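Local atomic coordinates of aminotransferase class-III (Ochrobactrum anthropi, PDB entry 5GHG), a protein that probably transfers amino groups between amines or amino acids and carbonyl substrates, with a pyridoxal phosphate cofactor held here in its aminated form. Residues Gln198-Leu203 / Pro237-Glu242; Ala257-Cys262 / Asn269-Gln274; Asp38-Glu43 / Pro428-Asp433; Val60-Ser65 / Leu289-Leu294; Met228-Val233 / Arg417-Thr422. The protein carries 1 engineered substitution. One frame throughout, in Å; residues are numbered along the deposited sequence.

Contact 1: Gln198-Leu203 / Pro237-Glu242; sequences QFATRL and PKTYWE
A200 presses its methyl group into the type II turn P237-Y240, where helix 196-214 packs beside the start of helix 240-250; both belong to the alpha/beta part of the aminotransferase fold, built round a mixed seven-stranded sheet. No hydrogen bond crosses, and the contact is almost wholly apolar. Alanine suits the closest passage, where the A200 and Y240 CA atoms are 4.7 Å apart and the methyl meets the turn directly: A200 CB lies 3.6 Å from K238 O. P237, rigid at the first turn position, offers CG to the F199 ring, 3.7 Å from F199 CD2, the two side chains crossing nearly at right angles. One helical turn on from F199, L203 CD1 reaches the Y240 ring, 3.7 Å from Y240 CD1. CG of Y240 stands anti to the backbone N (chi1 172°), which swings the ring across L203, while its hydroxyl bonds R147. An alanine here would probably open a gap beside L203 and deprive R147 of its hydroxyl partner. The polar element is mostly at the margin, where T201 OG1 and T239 OG1 both bond K243 NZ. T239 OG1 also touches the helix, 3.3 Å from A200 CB.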
# COMPACT_ATOMS: atom_id res chain seq x y z
N GLN B 198 1.76 17.67 35.38
CA GLN B 198 3.06 18.30 35.22
C GLN B 198 3.81 17.67 34.05
O GLN B 198 4.47 18.37 33.28
CB GLN B 198 3.88 18.20 36.51
CG GLN B 198 5.28 18.79 36.44
CD GLN B 198 5.31 20.25 36.03
OE1 GLN B 198 6.17 20.69 35.22
NE2 GLN B 198 4.40 21.03 36.57
N PHE B 199 3.70 16.35 33.92
CA PHE B 199 4.32 15.66 32.80
C PHE B 199 3.75 16.16 31.46
O PHE B 199 4.48 16.36 30.50
CB PHE B 199 4.10 14.15 32.98
CG PHE B 199 4.53 13.31 31.84
CD1 PHE B 199 5.86 13.29 31.42
CD2 PHE B 199 3.62 12.48 31.19
CE1 PHE B 199 6.25 12.48 30.38
CE2 PHE B 199 4.02 11.67 30.14
CZ PHE B 199 5.32 11.67 29.74
N ALA B 200 2.44 16.40 31.41
CA ALA B 200 1.83 16.95 30.21
C ALA B 200 2.36 18.35 29.92
O ALA B 200 2.66 18.69 28.76
CB ALA B 200 0.32 16.97 30.36
N THR B 201 2.48 19.17 30.95
CA THR B 201 3.08 20.48 30.78
C THR B 201 4.50 20.36 30.24
O THR B 201 4.89 21.09 29.32
CB THR B 201 3.05 21.25 32.11
OG1 THR B 201 1.70 21.59 32.41
CG2 THR B 201 3.90 22.52 32.05
N ARG B 202 5.30 19.45 30.80
CA ARG B 202 6.67 19.30 30.33
C ARG B 202 6.71 18.85 28.86
O ARG B 202 7.57 19.30 28.10
CB ARG B 202 7.46 18.32 31.20
CG ARG B 202 8.83 18.01 30.63
CD ARG B 202 9.78 17.36 31.64
NE ARG B 202 9.36 16.03 32.06
CZ ARG B 202 9.69 14.90 31.45
NH1 ARG B 202 9.28 13.73 31.94
NH2 ARG B 202 10.42 14.93 30.35
N LEU B 203 5.80 17.96 28.46
CA LEU B 203 5.79 17.51 27.07
C LEU B 203 5.45 18.65 26.11
O LEU B 203 6.06 18.77 25.04
CB LEU B 203 4.79 16.36 26.87
CG LEU B 203 5.15 15.01 27.49
CD1 LEU B 203 3.91 14.15 27.67
CD2 LEU B 203 6.16 14.30 26.64
N PRO B 237 -1.35 11.67 29.08
CA PRO B 237 -1.80 12.17 30.37
C PRO B 237 -2.91 13.20 30.20
O PRO B 237 -3.10 13.79 29.12
CB PRO B 237 -0.53 12.79 30.97
CG PRO B 237 0.30 13.13 29.80
CD PRO B 237 0.01 12.12 28.76
N LYS B 238 -3.69 13.39 31.25
CA LYS B 238 -4.72 14.40 31.17
C LYS B 238 -4.08 15.78 30.95
O LYS B 238 -3.01 16.07 31.50
CB LYS B 238 -5.61 14.39 32.42
CG LYS B 238 -4.89 14.41 33.74
CD LYS B 238 -5.91 14.46 34.88
CE LYS B 238 -5.25 14.67 36.26
NZ LYS B 238 -4.49 13.47 36.71
N THR B 239 -4.74 16.59 30.12
CA THR B 239 -4.36 17.92 29.69
C THR B 239 -3.33 17.91 28.57
O THR B 239 -3.03 18.98 28.01
CB THR B 239 -3.84 18.83 30.83
OG1 THR B 239 -2.53 18.43 31.25
CG2 THR B 239 -4.81 18.81 32.02
N TYR B 240 -2.79 16.75 28.19
CA TYR B 240 -1.78 16.71 27.14
C TYR B 240 -2.29 17.33 25.84
O TYR B 240 -1.66 18.24 25.27
CB TYR B 240 -1.36 15.26 26.88
CG TYR B 240 -0.46 15.08 25.67
CD1 TYR B 240 0.91 15.27 25.77
CD2 TYR B 240 -0.99 14.70 24.44
CE1 TYR B 240 1.74 15.07 24.70
CE2 TYR B 240 -0.15 14.48 23.34
CZ TYR B 240 1.21 14.67 23.47
OH TYR B 240 2.07 14.49 22.41
N TRP B 241 -3.42 16.85 25.34
CA TRP B 241 -3.86 17.31 24.03
C TRP B 241 -4.27 18.77 24.04
O TRP B 241 -4.08 19.49 23.04
CB TRP B 241 -4.97 16.41 23.49
CG TRP B 241 -4.40 15.18 22.81
CD1 TRP B 241 -4.51 13.88 23.21
CD2 TRP B 241 -3.60 15.17 21.62
NE1 TRP B 241 -3.84 13.06 22.34
CE2 TRP B 241 -3.27 13.82 21.36
CE3 TRP B 241 -3.12 16.16 20.76
CZ2 TRP B 241 -2.49 13.44 20.25
CZ3 TRP B 241 -2.35 15.77 19.65
CH2 TRP B 241 -2.04 14.43 19.42
N GLU B 242 -4.81 19.26 25.16
CA GLU B 242 -5.12 20.68 25.27
C GLU B 242 -3.85 21.52 25.22
O GLU B 242 -3.77 22.49 24.47
CB GLU B 242 -5.90 20.95 26.56
CG GLU B 242 -6.12 22.40 26.86
CD GLU B 242 -6.71 22.65 28.25
OE1 GLU B 242 -6.62 23.79 28.74
OE2 GLU B 242 -7.26 21.70 28.85

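Contact 2: Ala257-Cys262 / Asn269-Gln274; sequences ADEVIC and NLFGSQ. With PMP (4'-deoxy-4'-aminopyridoxal-5'-phosphate), chain C.
E259 grips the start of the short helix 272-275 with both carboxylate oxygens. OE2 accepts twice: from S273 N at 2.7 Å, met on its syn side, and from S273 OG, where S273 OG and E259 OE2 are 2.6 Å apart. OE1 uses its syn lone pair for G272 N, 2.8 Å away, although the N-H points only moderately well (137°). The side chain bends at chi2 (-110°) to set the carboxylate across these N-H groups, and its negative charge would probably be favoured by the positive end of the helix. Further out, Q274 OE1 accepts from N of the N-cap residue F271, and a water lies between C262 O and N269 O. The packing follows: F271 has E259 OE1 at its ring edge, with F271 CD1 3.7 Å from that oxygen, and glycine suits position 272 because a side chain would run into C262 CB. From the same strand end D258 and V260 face the cofactor. D258 OD2 lies 2.8 Å from PMP N1, while V260 CG1 covers a ring face, 3.5 Å from PMP C3. An aspartate at the pyridine nitrogen, on a beta-alpha-beta unit, is the hallmark of fold type I aminotransferases.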
# COMPACT_ATOMS: atom_id res chain seq x y z
N ALA B 257 -4.57 14.13 12.86
CA ALA B 257 -5.01 13.08 13.75
C ALA B 257 -4.97 11.75 12.99
O ALA B 257 -5.71 11.57 12.02
CB ALA B 257 -6.42 13.36 14.29
N ASP B 258 -4.11 10.84 13.43
CA ASP B 258 -4.03 9.51 12.84
C ASP B 258 -5.03 8.62 13.59
O ASP B 258 -4.72 8.10 14.66
CB ASP B 258 -2.61 8.96 12.94
CG ASP B 258 -2.45 7.64 12.19
OD1 ASP B 258 -3.47 6.95 11.99
OD2 ASP B 258 -1.32 7.30 11.79
N GLU B 259 -6.21 8.45 13.02
CA GLU B 259 -7.29 7.67 13.63
C GLU B 259 -7.40 6.27 13.05
O GLU B 259 -8.47 5.66 13.12
CB GLU B 259 -8.62 8.40 13.48
CG GLU B 259 -8.65 9.75 14.15
CD GLU B 259 -9.52 9.78 15.37
OE1 GLU B 259 -9.90 8.68 15.88
OE2 GLU B 259 -9.84 10.90 15.82
N VAL B 260 -6.32 5.75 12.48
CA VAL B 260 -6.37 4.45 11.82
C VAL B 260 -6.86 3.37 12.81
O VAL B 260 -7.67 2.52 12.46
CB VAL B 260 -5.00 4.13 11.20
CG1 VAL B 260 -4.83 2.64 10.91
CG2 VAL B 260 -4.82 4.94 9.92
N ILE B 261 -6.40 3.43 14.05
CA ILE B 261 -6.91 2.52 15.06
C ILE B 261 -8.10 3.11 15.83
O ILE B 261 -9.08 2.41 16.11
CB ILE B 261 -5.80 2.08 16.03
CG1 ILE B 261 -4.85 1.10 15.34
CG2 ILE B 261 -6.42 1.46 17.28
CD1 ILE B 261 -3.60 0.81 16.15
N CYS B 262 -8.05 4.38 16.20
CA CYS B 262 -9.10 4.90 17.09
C CYS B 262 -10.43 5.10 16.38
O CYS B 262 -11.46 5.23 17.05
CB CYS B 262 -8.63 6.22 17.72
SG CYS B 262 -7.14 6.00 18.77
N ASN B 269 -16.03 6.71 21.69
CA ASN B 269 -16.75 7.63 20.82
C ASN B 269 -16.46 7.21 19.39
O ASN B 269 -15.59 6.36 19.14
CB ASN B 269 -16.33 9.08 21.07
CG ASN B 269 -16.76 9.56 22.44
OD1 ASN B 269 -17.92 9.89 22.63
ND2 ASN B 269 -15.84 9.58 23.39
N LEU B 270 -17.19 7.79 18.44
CA LEU B 270 -16.93 7.47 17.05
C LEU B 270 -15.44 7.63 16.71
O LEU B 270 -14.83 6.74 16.11
CB LEU B 270 -17.80 8.32 16.13
CG LEU B 270 -17.80 7.92 14.65
CD1 LEU B 270 -18.27 6.47 14.48
CD2 LEU B 270 -18.66 8.86 13.80
N PHE B 271 -14.84 8.75 17.13
CA PHE B 271 -13.43 9.04 16.85
C PHE B 271 -12.67 9.38 18.12
O PHE B 271 -13.21 10.00 19.05
CB PHE B 271 -13.28 10.19 15.84
CG PHE B 271 -13.69 9.84 14.45
CD1 PHE B 271 -12.84 9.08 13.65
CD2 PHE B 271 -14.92 10.22 13.95
CE1 PHE B 271 -13.22 8.72 12.36
CE2 PHE B 271 -15.30 9.87 12.65
CZ PHE B 271 -14.44 9.12 11.87
N GLY B 272 -11.40 8.97 18.17
CA GLY B 272 -10.56 9.32 19.29
C GLY B 272 -10.40 10.82 19.44
O GLY B 272 -10.16 11.32 20.55
N SER B 273 -10.53 11.55 18.34
CA SER B 273 -10.46 13.00 18.42
C SER B 273 -11.56 13.57 19.31
O SER B 273 -11.36 14.57 20.00
CB SER B 273 -10.55 13.61 17.02
OG SER B 273 -9.33 13.44 16.33
N GLN B 274 -12.74 12.94 19.30
CA GLN B 274 -13.81 13.39 20.20
C GLN B 274 -13.49 13.03 21.63
O GLN B 274 -13.65 13.86 22.54
CB GLN B 274 -15.15 12.80 19.78
CG GLN B 274 -15.51 13.13 18.34
CD GLN B 274 -16.66 12.28 17.80
OE1 GLN B 274 -16.55 11.06 17.68
NE2 GLN B 274 -17.75 12.94 17.43
N1 PMP C . -1.40 4.53 11.45
C2 PMP C . -1.72 3.76 12.53
C2A PMP C . -2.10 4.45 13.81
C3 PMP C . -1.66 2.35 12.47
O3 PMP C . -1.91 1.65 13.62
C4 PMP C . -1.31 1.71 11.25
C4A PMP C . -1.31 0.20 11.07
N4A PMP C . -0.79 -0.54 12.19
C5 PMP C . -1.01 2.55 10.14
C6 PMP C . -1.12 3.92 10.24
C5A PMP C . -0.59 1.99 8.81
O4P PMP C . -1.69 1.31 8.19
P PMP C . -1.37 0.13 7.10
O1P PMP C . -0.39 0.64 6.11
O2P PMP C . -2.73 -0.17 6.50
O3P PMP C . -0.78 -1.06 7.84
O HOH W 1 -12.97 5.96 18.94

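Contact 3: Asp38-Glu43 / Pro428-Asp433; sequences DGIYVE and PLIIND
I40, at the tip of a beta hairpin, meets P428, I430 and I431 in an apolar contact between the N-terminal strands and the loop leading into the C-terminal helix 433-455. The hairpin joins strands 32-38 and 41-44 through a type II' turn, D38-Y41. Its second position has positive phi (60°), which glycine adopts readily, and G39 occupies it. I40 follows with CG1 between the backbone N and the carbonyl carbon (chi1 70°), a placement that lays CG1 over a face of the neighbouring Y41 ring and turns CG2 to the opposing loop. There CG2 does most of the touching: it rests 3.9 Å from P428 CG, the two side chains crossing at about a right angle, and 4.0 Å from I430 CG1. The other branch ends tip to tip with I431, with I40 CD1 4.1 Å from I431 CD1. I430 stretches CD1 to the turn backbone, 3.9 Å from G39 CA. A type I turn, P428-I431, presents these residues: P428 stands first, its ring set against I40, and I431 leaves it in extended form toward N432, whose OD1 caps Q435 N at the start of the helix. V436 and M439 of that helix also touch I431, and V42 packs on Y83 of the second subunit. With no hydrogen bond crossing, the contact rests on branched aliphatic groups and a proline fitting one another; direction comes from the two turns, each closed by backbone hydrogen bonding of its own, and burial of hydrocarbon is the likely source of its stability.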
# COMPACT_ATOMS: atom_id res chain seq x y z
N ASP B 38 -15.48 -16.64 13.04
CA ASP B 38 -16.85 -16.75 13.53
C ASP B 38 -17.04 -15.74 14.65
O ASP B 38 -16.62 -16.00 15.78
CB ASP B 38 -17.11 -18.19 14.00
CG ASP B 38 -18.40 -18.34 14.78
OD1 ASP B 38 -19.30 -17.51 14.62
OD2 ASP B 38 -18.51 -19.32 15.55
N GLY B 39 -17.67 -14.61 14.34
CA GLY B 39 -17.87 -13.59 15.36
C GLY B 39 -16.54 -13.11 15.91
O GLY B 39 -15.65 -12.67 15.15
N ILE B 40 -16.35 -13.18 17.23
CA ILE B 40 -15.09 -12.74 17.81
C ILE B 40 -14.01 -13.82 17.76
O ILE B 40 -12.89 -13.57 18.23
CB ILE B 40 -15.21 -12.27 19.27
CG1 ILE B 40 -15.50 -13.45 20.21
CG2 ILE B 40 -16.26 -11.15 19.39
CD1 ILE B 40 -15.30 -13.09 21.71
N TYR B 41 -14.32 -14.99 17.22
CA TYR B 41 -13.43 -16.14 17.25
C TYR B 41 -12.80 -16.41 15.89
O TYR B 41 -13.39 -16.13 14.84
CB TYR B 41 -14.17 -17.42 17.69
CG TYR B 41 -14.99 -17.26 18.96
CD1 TYR B 41 -14.41 -17.41 20.21
CD2 TYR B 41 -16.35 -17.00 18.89
CE1 TYR B 41 -15.18 -17.26 21.39
CE2 TYR B 41 -17.12 -16.84 20.04
CZ TYR B 41 -16.53 -16.98 21.28
OH TYR B 41 -17.31 -16.82 22.41
N VAL B 42 -11.60 -16.99 15.92
CA VAL B 42 -10.98 -17.58 14.75
C VAL B 42 -10.59 -19.00 15.12
O VAL B 42 -10.45 -19.36 16.29
CB VAL B 42 -9.75 -16.80 14.25
CG1 VAL B 42 -10.15 -15.42 13.74
CG2 VAL B 42 -8.70 -16.68 15.32
N GLU B 43 -10.41 -19.81 14.09
CA GLU B 43 -10.08 -21.22 14.24
C GLU B 43 -8.87 -21.52 13.35
O GLU B 43 -8.87 -21.15 12.18
CB GLU B 43 -11.29 -22.06 13.88
CG GLU B 43 -11.08 -23.53 13.74
CD GLU B 43 -12.37 -24.24 13.29
OE1 GLU B 43 -13.45 -23.89 13.83
OE2 GLU B 43 -12.28 -25.08 12.38
N PRO B 428 -13.28 -7.15 19.06
CA PRO B 428 -14.24 -6.61 18.10
C PRO B 428 -15.36 -5.84 18.80
O PRO B 428 -15.73 -6.13 19.93
CB PRO B 428 -14.76 -7.84 17.37
CG PRO B 428 -13.66 -8.86 17.53
CD PRO B 428 -13.10 -8.61 18.91
N LEU B 429 -15.89 -4.84 18.08
CA LEU B 429 -16.96 -3.98 18.58
C LEU B 429 -18.21 -4.77 18.94
O LEU B 429 -19.04 -4.27 19.72
CB LEU B 429 -17.31 -2.92 17.54
CG LEU B 429 -16.17 -2.10 16.93
CD1 LEU B 429 -16.72 -1.17 15.83
CD2 LEU B 429 -15.51 -1.29 18.02
N ILE B 430 -18.36 -5.98 18.39
CA ILE B 430 -19.52 -6.82 18.64
C ILE B 430 -19.41 -7.68 19.90
O ILE B 430 -20.34 -8.44 20.20
CB ILE B 430 -19.78 -7.78 17.45
CG1 ILE B 430 -18.56 -8.68 17.20
CG2 ILE B 430 -20.22 -7.01 16.17
CD1 ILE B 430 -18.90 -9.93 16.38
N ILE B 431 -18.29 -7.61 20.63
CA ILE B 431 -18.13 -8.46 21.80
C ILE B 431 -19.22 -8.14 22.84
O ILE B 431 -19.74 -7.02 22.90
CB ILE B 431 -16.72 -8.30 22.39
CG1 ILE B 431 -16.41 -9.44 23.38
CG2 ILE B 431 -16.53 -6.92 23.00
CD1 ILE B 431 -14.95 -9.56 23.76
N ASN B 432 -19.58 -9.13 23.65
CA ASN B 432 -20.54 -8.91 24.74
C ASN B 432 -19.84 -9.07 26.09
O ASN B 432 -18.67 -9.46 26.17
CB ASN B 432 -21.75 -9.84 24.61
CG ASN B 432 -21.41 -11.31 24.76
OD1 ASN B 432 -20.62 -11.68 25.61
ND2 ASN B 432 -22.04 -12.16 23.95
N ASP B 433 -20.56 -8.75 27.17
CA ASP B 433 -19.95 -8.73 28.49
C ASP B 433 -19.48 -10.12 28.92
O ASP B 433 -18.44 -10.25 29.57
CB ASP B 433 -20.91 -8.15 29.55
CG ASP B 433 -20.94 -6.62 29.54
OD1 ASP B 433 -20.04 -5.98 28.94
OD2 ASP B 433 -21.85 -6.04 30.16

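Contact 4: Val60-Ser65 / Leu289-Leu294; sequences VGVGFS and LSSSYL
Y293 reaches across to the turn V60-G63 with its ring held edge-on, so that G63 O lies near the ring plane beside CE1 and the hydroxyl. The OH donates to that oxygen: Y293 OH to G63 O is 2.7 Å, with the donor tilted 30° from the carbonyl plane. E66 N, just beyond, also bonds Y293 OH. Two valines close in on the same ring atom. V60 comes to the edge at about a right angle, its CG1 4.1 Å from Y293 CE1, and V62 brings CG2 obliquely to within 4.1 Å of that same Y293 CE1. V60 CG1 also lies over a face of the F64 ring, so one branch serves both aromatics. Two turns oppose each other here, type I over V60-G63 and type I' over S290-Y293, the second in the loop that follows the cofactor-pocket lysine K287, close to the dimer interface. G63 has backbone angles that call for glycine. A phenylalanine at Y293 would probably leave G63 O and E66 N without their hydroxyl partner. S291 points its side chain at the first turn. Its OG lies anti to the carbonyl carbon (chi1 -68°), where it accepts from V62 N at 3.2 Å and is in turn bonded to N338 OD1; a small hydroxyl suits this close approach, since V62 CG2 comes within 3.4 Å of S291 OG. The backbones themselves approach as well, V60 CA making a CH...O contact of 3.5 Å to S291 O. From the second subunit, H328 bonds S292 O and F82 packs on V60 and F64.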
# COMPACT_ATOMS: atom_id res chain seq x y z
N VAL B 60 -10.82 -5.60 12.87
CA VAL B 60 -12.00 -6.35 12.41
C VAL B 60 -13.14 -6.01 13.37
O VAL B 60 -13.55 -6.80 14.23
CB VAL B 60 -11.72 -7.86 12.30
CG1 VAL B 60 -12.92 -8.61 11.73
CG2 VAL B 60 -10.49 -8.06 11.40
N GLY B 61 -13.69 -4.82 13.18
CA GLY B 61 -14.67 -4.29 14.11
C GLY B 61 -15.95 -5.10 14.21
O GLY B 61 -16.47 -5.29 15.31
N VAL B 62 -16.48 -5.57 13.07
CA VAL B 62 -17.76 -6.29 13.09
C VAL B 62 -17.59 -7.79 13.27
O VAL B 62 -18.56 -8.56 13.12
CB VAL B 62 -18.60 -6.01 11.82
CG1 VAL B 62 -18.93 -4.51 11.72
CG2 VAL B 62 -17.89 -6.48 10.59
N GLY B 63 -16.38 -8.24 13.59
CA GLY B 63 -16.15 -9.65 13.77
C GLY B 63 -15.83 -10.34 12.44
O GLY B 63 -15.83 -9.74 11.37
N PHE B 64 -15.60 -11.65 12.52
CA PHE B 64 -15.01 -12.40 11.43
C PHE B 64 -16.02 -13.19 10.61
O PHE B 64 -15.61 -14.01 9.78
CB PHE B 64 -13.92 -13.36 11.97
CG PHE B 64 -12.70 -12.66 12.49
CD1 PHE B 64 -12.65 -12.20 13.79
CD2 PHE B 64 -11.61 -12.43 11.65
CE1 PHE B 64 -11.52 -11.53 14.28
CE2 PHE B 64 -10.48 -11.77 12.12
CZ PHE B 64 -10.43 -11.31 13.43
N SER B 65 -17.32 -12.99 10.82
CA SER B 65 -18.31 -13.73 10.04
C SER B 65 -19.52 -12.85 9.80
O SER B 65 -20.62 -13.06 10.33
CB SER B 65 -18.70 -15.04 10.75
OG SER B 65 -19.33 -14.73 11.98
N LEU B 289 -12.72 1.15 9.23
CA LEU B 289 -13.46 1.70 8.10
C LEU B 289 -14.14 0.59 7.28
O LEU B 289 -15.29 0.73 6.85
CB LEU B 289 -12.51 2.50 7.21
CG LEU B 289 -13.03 3.10 5.91
CD1 LEU B 289 -14.15 4.09 6.20
CD2 LEU B 289 -11.89 3.78 5.14
N SER B 290 -13.44 -0.53 7.08
CA SER B 290 -14.01 -1.67 6.38
C SER B 290 -14.00 -2.93 7.22
O SER B 290 -14.28 -4.03 6.69
CB SER B 290 -13.27 -1.92 5.06
OG SER B 290 -11.95 -2.42 5.32
N SER B 291 -13.67 -2.82 8.51
CA SER B 291 -13.36 -3.98 9.35
C SER B 291 -12.30 -4.88 8.71
O SER B 291 -12.25 -6.09 8.96
CB SER B 291 -14.64 -4.79 9.66
OG SER B 291 -15.49 -4.04 10.50
N SER B 292 -11.45 -4.30 7.87
CA SER B 292 -10.41 -5.02 7.12
C SER B 292 -10.98 -6.09 6.19
O SER B 292 -10.23 -6.96 5.73
CB SER B 292 -9.39 -5.65 8.07
OG SER B 292 -8.57 -4.65 8.65
N TYR B 293 -12.28 -6.08 5.89
CA TYR B 293 -12.80 -7.09 4.97
C TYR B 293 -12.24 -6.91 3.57
O TYR B 293 -12.15 -7.87 2.80
CB TYR B 293 -14.32 -7.08 4.96
CG TYR B 293 -14.95 -7.95 6.01
CD1 TYR B 293 -14.60 -7.84 7.35
CD2 TYR B 293 -15.95 -8.88 5.68
CE1 TYR B 293 -15.19 -8.63 8.33
CE2 TYR B 293 -16.55 -9.67 6.66
CZ TYR B 293 -16.18 -9.55 7.97
OH TYR B 293 -16.77 -10.34 8.94
N LEU B 294 -11.86 -5.67 3.23
CA LEU B 294 -11.08 -5.36 2.04
C LEU B 294 -10.16 -4.19 2.39
O LEU B 294 -10.51 -3.38 3.25
CB LEU B 294 -11.95 -4.98 0.84
CG LEU B 294 -12.73 -6.11 0.19
CD1 LEU B 294 -13.53 -5.61 -1.01
CD2 LEU B 294 -11.75 -7.22 -0.24

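Contact 5: Met228-Val233 / Arg417-Thr422; sequences MGAGGV and RAMGDT
M419 extends from its strand toward the glycine-rich loop G229-G232, and its side chain is the main bridge between the two. CB lies 4.2 Å from A230 O, and CG, anti to the carbonyl carbon (chi1 -49°), is 4.1 Å from the same A230 O. An extended chi2 (163°) then carries the sulfur to G232, with M419 SD 3.7 Å from G232 CA. At the tip the methyl turns toward G229 and A230, but the model places CE too close to both, so its exact position is doubtful. Methionine suits the place as a long, flexible, apolar arm able to lie against bare backbone; glycine suits 232, where the backbone angles would jam a side chain against the preceding carbonyl. After M419 in the chain, the type II' turn M419-T422, with G420 at its positive-phi position, brings T422 round to the same loop: T422 CG2 is 3.9 Å from G232 O. A water also links the partners, donating to G231 O and M419 O at 3.1 Å each. The loop follows strand 219-224 of the cofactor-binding sheet, and the A230 side chain is about 5 Å from PMP between nearest atoms. R375, from the second sheet, bonds G232 O and V233 O. With no direct hydrogen bond between the two segments, they meet by dispersion and a bridging water, probably less strict in direction than a polar contact.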
# COMPACT_ATOMS: atom_id res chain seq x y z
N MET B 228 -1.84 5.89 21.27
CA MET B 228 -0.86 5.16 20.47
C MET B 228 -1.15 3.67 20.53
O MET B 228 -1.16 3.08 21.61
CB MET B 228 0.56 5.42 20.96
CG MET B 228 1.06 6.82 20.68
SD MET B 228 2.64 7.11 21.53
CE MET B 228 3.17 8.60 20.71
N GLY B 229 -1.39 3.05 19.37
CA GLY B 229 -1.73 1.64 19.35
C GLY B 229 -0.52 0.73 19.36
O GLY B 229 -0.16 0.17 20.41
N ALA B 230 0.13 0.61 18.20
CA ALA B 230 1.27 -0.29 18.05
C ALA B 230 2.39 0.02 19.03
O ALA B 230 3.18 -0.87 19.36
CB ALA B 230 1.81 -0.23 16.61
N GLY B 231 2.48 1.27 19.48
CA GLY B 231 3.49 1.63 20.45
C GLY B 231 3.22 1.12 21.86
O GLY B 231 4.06 1.33 22.73
N GLY B 232 2.09 0.46 22.09
CA GLY B 232 1.81 -0.14 23.37
C GLY B 232 0.56 0.38 24.09
O GLY B 232 0.49 0.33 25.33
N VAL B 233 -0.43 0.84 23.33
CA VAL B 233 -1.66 1.38 23.90
C VAL B 233 -1.29 2.47 24.92
O VAL B 233 -1.61 2.35 26.11
CB VAL B 233 -2.53 0.29 24.55
CG1 VAL B 233 -3.90 0.85 24.93
CG2 VAL B 233 -2.72 -0.87 23.60
N ARG B 417 -1.59 -9.55 21.75
CA ARG B 417 -0.39 -9.13 21.03
C ARG B 417 0.58 -8.60 22.07
O ARG B 417 0.20 -7.79 22.92
CB ARG B 417 -0.72 -8.03 20.00
CG ARG B 417 0.44 -7.64 19.09
CD ARG B 417 -0.09 -7.17 17.73
NE ARG B 417 0.96 -7.10 16.72
CZ ARG B 417 1.35 -8.11 15.95
NH1 ARG B 417 2.33 -7.94 15.08
NH2 ARG B 417 0.77 -9.30 16.06
N ALA B 418 1.81 -9.08 22.03
CA ALA B 418 2.83 -8.62 22.97
C ALA B 418 3.57 -7.47 22.30
O ALA B 418 4.25 -7.67 21.28
CB ALA B 418 3.80 -9.75 23.33
N MET B 419 3.44 -6.28 22.87
CA MET B 419 4.23 -5.14 22.41
C MET B 419 5.30 -4.94 23.47
O MET B 419 5.08 -4.28 24.50
CB MET B 419 3.32 -3.93 22.23
CG MET B 419 2.09 -4.29 21.41
SD MET B 419 0.73 -3.11 21.51
CE MET B 419 0.80 -2.45 19.88
N GLY B 420 6.46 -5.54 23.25
CA GLY B 420 7.42 -5.64 24.33
C GLY B 420 6.79 -6.44 25.47
O GLY B 420 6.31 -7.56 25.27
N ASP B 421 6.78 -5.88 26.67
CA ASP B 421 6.17 -6.56 27.81
C ASP B 421 4.74 -6.10 28.08
O ASP B 421 4.20 -6.40 29.14
CB ASP B 421 7.05 -6.38 29.07
CG ASP B 421 8.33 -7.19 29.00
OD1 ASP B 421 8.33 -8.20 28.25
OD2 ASP B 421 9.32 -6.85 29.67
N THR B 422 4.11 -5.42 27.13
CA THR B 422 2.72 -5.04 27.24
C THR B 422 1.86 -6.00 26.44
O THR B 422 2.12 -6.22 25.25
CB THR B 422 2.50 -3.59 26.75
OG1 THR B 422 3.26 -2.69 27.56
CG2 THR B 422 1.01 -3.20 26.85
O HOH W 2 5.37 -1.28 23.90

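From the N terminus, 38-43 opens contact 3, the widest loop, which closes only at 428-433 and encloses the other four. Contact 4 opens at 60-65. Contact 1 runs from 198-203 to 237-242, crossing contact 5, begun at 228-233. Contact 2 is local, within contacts 3, 4 and 5. Contact 4 closes at 289-294 and contact 5 at 417-422, so those two cross. Contact 1 packs helices flanking the cofactor-binding sheet, contact 2 lies at the end of its strand 254-258, and contact 5 joins it to the sheet of N- and C-terminal strands. Contact 3 ties the N-terminal hairpin to the loop before the last helix; contact 4, touching it, ties loops after helix 55-58 and strand 282-285.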